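Local atomic coordinates of acetyl xylan esterase (PDB entry 6XYC), a protein that removes acetyl and feruloyl groups from complex natural xylans as a bifunctional esterase of the alpha/beta hydrolase fold. Residues Y39-I44 with G71-S76. Sequence-based numbering, arbitrary orientation.
Sequences YKAIII and GFAVIS
Phe72 meets Ile42 and Lys40 through the CD2 and CE2 atoms of its ring. Ile42 CG1 approaches Phe72 CD2 obliquely at 3.7 Å, and Lys40 CB lies 3.9 Å from the same CD2. The carbonyl O of Lys40 and the amide N of Ala41 sit at the ring edge, near its plane. The Tyr39 ring has the carbonyl O of Gly71 at its edge, while its OH turns away to bond Lys36 N. An alanine at Phe72 would probably leave Ile42 CD1 without its aromatic neighbour and open a gap beside Lys40 CB.

Between the backbones, Lys40 O accepts from Ala73 N and Ile42 N bonds Ala73 O. Ile42 O then takes Ile75 N at 2.9 Å, and Ile44 N closes on Ile75 O. At one end a water bridges Lys40 N and Gly71 O. At the other, a second water donates to Ile44 O and Ser76 OG, and that hydroxyl also hydrogen-bonds Lys56 O.

Ile44 CG1 lies between its backbone N and carbonyl carbon (chi1 71°), 3.5 Å from Ser76 CB. Its CD1 reaches Val74 CG1 at 3.8 Å, and Leu67 of helix 56-69 touches both residues. On the other face of the sheet, Ala41 CB packs on Ile75 CD1 at 3.6 Å. These neighbouring parallel strands, joined through helix 56-69, form a beta-alpha-beta crossover in the central sheet of the alpha/beta hydrolase fold.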
ATOM      1  N   TYR A  39       2.472  15.337 -13.921  1.00 34.71           N
ATOM      2  CA  TYR A  39       2.570  13.883 -13.897  1.00 34.29           C
ATOM      3  C   TYR A  39       1.532  13.291 -12.958  1.00 31.61           C
ATOM      4  O   TYR A  39       1.438  13.700 -11.796  1.00 31.88           O
ATOM      5  CB  TYR A  39       3.961  13.427 -13.446  1.00 34.32           C
ATOM      6  CG  TYR A  39       5.107  14.037 -14.211  1.00 32.98           C
ATOM      7  CD1 TYR A  39       5.571  13.455 -15.380  1.00 34.25           C
ATOM      8  CD2 TYR A  39       5.729  15.194 -13.757  1.00 37.33           C
ATOM      9  CE1 TYR A  39       6.623  14.003 -16.079  1.00 39.11           C
ATOM     10  CE2 TYR A  39       6.777  15.751 -14.450  1.00 38.26           C
ATOM     11  CZ  TYR A  39       7.219  15.149 -15.604  1.00 40.15           C
ATOM     12  OH  TYR A  39       8.263  15.712 -16.287  1.00 41.88           O
ATOM     13  N   LYS A  40       0.774  12.319 -13.456  1.00 32.59           N
ATOM     14  CA  LYS A  40      -0.031  11.477 -12.583  1.00 34.75           C
ATOM     15  C   LYS A  40       0.881  10.726 -11.618  1.00 31.12           C
ATOM     16  O   LYS A  40       2.047  10.451 -11.917  1.00 29.65           O
ATOM     17  CB  LYS A  40      -0.868  10.501 -13.414  1.00 34.97           C
ATOM     18  CG  LYS A  40      -1.484  11.133 -14.661  1.00 39.51           C
ATOM     19  CD  LYS A  40      -3.015  11.114 -14.637  1.00 39.94           C
ATOM     20  CE  LYS A  40      -3.598  12.013 -15.718  1.00 39.13           C
ATOM     21  NZ  LYS A  40      -4.400  11.254 -16.724  1.00 37.68           N
ATOM     22  N   ALA A  41       0.349  10.406 -10.440  1.00 30.05           N
ATOM     23  CA  ALA A  41       1.185   9.988  -9.326  1.00 31.20           C
ATOM     24  C   ALA A  41       0.859   8.575  -8.858  1.00 29.17           C
ATOM     25  O   ALA A  41      -0.298   8.137  -8.875  1.00 26.05           O
ATOM     26  CB  ALA A  41       1.049  10.955  -8.140  1.00 28.63           C
ATOM     27  N   ILE A  42       1.907   7.869  -8.427  1.00 24.17           N
ATOM     28  CA  ILE A  42       1.782   6.554  -7.804  1.00 25.49           C
ATOM     29  C   ILE A  42       2.523   6.596  -6.473  1.00 24.84           C
ATOM     30  O   ILE A  42       3.722   6.905  -6.438  1.00 22.18           O
ATOM     31  CB  ILE A  42       2.355   5.430  -8.682  1.00 26.64           C
ATOM     32  CG1 ILE A  42       1.714   5.445 -10.075  1.00 29.09           C
ATOM     33  CG2 ILE A  42       2.155   4.074  -8.000  1.00 23.99           C
ATOM     34  CD1 ILE A  42       0.242   5.109 -10.092  1.00 24.83           C
ATOM     35  N   ILE A  43       1.819   6.277  -5.387  1.00 24.47           N
ATOM     36  CA  ILE A  43       2.432   6.133  -4.071  1.00 21.80           C
ATOM     37  C   ILE A  43       2.851   4.681  -3.894  1.00 24.73           C
ATOM     38  O   ILE A  43       2.069   3.758  -4.159  1.00 26.53           O
ATOM     39  CB  ILE A  43       1.463   6.569  -2.964  1.00 22.20           C
ATOM     40  CG1 ILE A  43       1.229   8.082  -3.044  1.00 24.50           C
ATOM     41  CG2 ILE A  43       2.010   6.186  -1.595  1.00 22.41           C
ATOM     42  CD1 ILE A  43       0.065   8.573  -2.218  1.00 28.93           C
ATOM     43  N   ILE A  44       4.094   4.465  -3.465  1.00 22.22           N
ATOM     44  CA  ILE A  44       4.596   3.108  -3.287  1.00 21.77           C
ATOM     45  C   ILE A  44       5.037   2.915  -1.845  1.00 22.68           C
ATOM     46  O   ILE A  44       5.525   3.842  -1.187  1.00 24.51           O
ATOM     47  CB  ILE A  44       5.750   2.780  -4.261  1.00 22.66           C
ATOM     48  CG1 ILE A  44       7.033   3.527  -3.895  1.00 22.28           C
ATOM     49  CG2 ILE A  44       5.351   3.119  -5.695  1.00 22.95           C
ATOM     50  CD1 ILE A  44       8.237   3.113  -4.744  1.00 23.16           C
ATOM     51  N   GLY A  71       5.793   6.897 -17.115  1.00 31.36           N
ATOM     52  CA  GLY A  71       5.361   8.280 -17.109  1.00 32.58           C
ATOM     53  C   GLY A  71       4.691   8.753 -15.843  1.00 29.70           C
ATOM     54  O   GLY A  71       4.048   9.806 -15.866  1.00 29.45           O
ATOM     55  N   PHE A  72       4.817   8.016 -14.743  1.00 29.98           N
ATOM     56  CA  PHE A  72       4.199   8.399 -13.482  1.00 28.00           C
ATOM     57  C   PHE A  72       5.233   9.026 -12.556  1.00 28.46           C
ATOM     58  O   PHE A  72       6.393   8.602 -12.526  1.00 28.18           O
ATOM     59  CB  PHE A  72       3.572   7.191 -12.782  1.00 26.03           C
ATOM     60  CG  PHE A  72       2.399   6.609 -13.509  1.00 27.19           C
ATOM     61  CD1 PHE A  72       2.568   5.565 -14.395  1.00 30.83           C
ATOM     62  CD2 PHE A  72       1.127   7.105 -13.295  1.00 29.83           C
ATOM     63  CE1 PHE A  72       1.484   5.026 -15.065  1.00 29.27           C
ATOM     64  CE2 PHE A  72       0.037   6.575 -13.960  1.00 27.90           C
ATOM     65  CZ  PHE A  72       0.218   5.531 -14.846  1.00 26.99           C
ATOM     66  N   ALA A  73       4.810  10.048 -11.820  1.00 24.39           N
ATOM     67  CA  ALA A  73       5.542  10.473 -10.638  1.00 27.79           C
ATOM     68  C   ALA A  73       5.453   9.379  -9.580  1.00 28.27           C
ATOM     69  O   ALA A  73       4.408   8.738  -9.416  1.00 26.60           O
ATOM     70  CB  ALA A  73       4.969  11.780 -10.091  1.00 28.93           C
ATOM     71  N   VAL A  74       6.555   9.153  -8.866  1.00 26.02           N
ATOM     72  CA  VAL A  74       6.631   8.103  -7.858  1.00 25.26           C
ATOM     73  C   VAL A  74       6.888   8.744  -6.504  1.00 24.82           C
ATOM     74  O   VAL A  74       7.834   9.524  -6.349  1.00 25.06           O
ATOM     75  CB  VAL A  74       7.723   7.068  -8.189  1.00 24.84           C
ATOM     76  CG1 VAL A  74       7.921   6.120  -7.006  1.00 23.70           C
ATOM     77  CG2 VAL A  74       7.379   6.294  -9.462  1.00 25.80           C
ATOM     78  N   ILE A  75       6.056   8.404  -5.527  1.00 21.15           N
ATOM     79  CA  ILE A  75       6.204   8.890  -4.164  1.00 21.49           C
ATOM     80  C   ILE A  75       6.343   7.676  -3.255  1.00 23.91           C
ATOM     81  O   ILE A  75       5.376   6.933  -3.055  1.00 24.51           O
ATOM     82  CB  ILE A  75       5.018   9.766  -3.737  1.00 21.87           C
ATOM     83  CG1 ILE A  75       4.817  10.904  -4.743  1.00 26.85           C
ATOM     84  CG2 ILE A  75       5.237  10.326  -2.351  1.00 23.80           C
ATOM     85  CD1 ILE A  75       3.728  10.642  -5.761  1.00 27.96           C
ATOM     86  N   SER A  76       7.532   7.473  -2.704  1.00 22.12           N
ATOM     87  CA  SER A  76       7.805   6.356  -1.807  1.00 20.82           C
ATOM     88  C   SER A  76       7.789   6.858  -0.371  1.00 21.31           C
ATOM     89  O   SER A  76       8.534   7.779  -0.026  1.00 24.32           O
ATOM     90  CB  SER A  76       9.149   5.708  -2.141  1.00 22.54           C
ATOM     91  OG  SER A  76       9.341   4.526  -1.383  1.00 22.22           O
TER
HETATM   92  O   HOH W   1       1.467  11.046 -16.004  1.00 36.64           O
HETATM   93  O   HOH W   2       8.052   3.040   0.508  1.00 22.04           O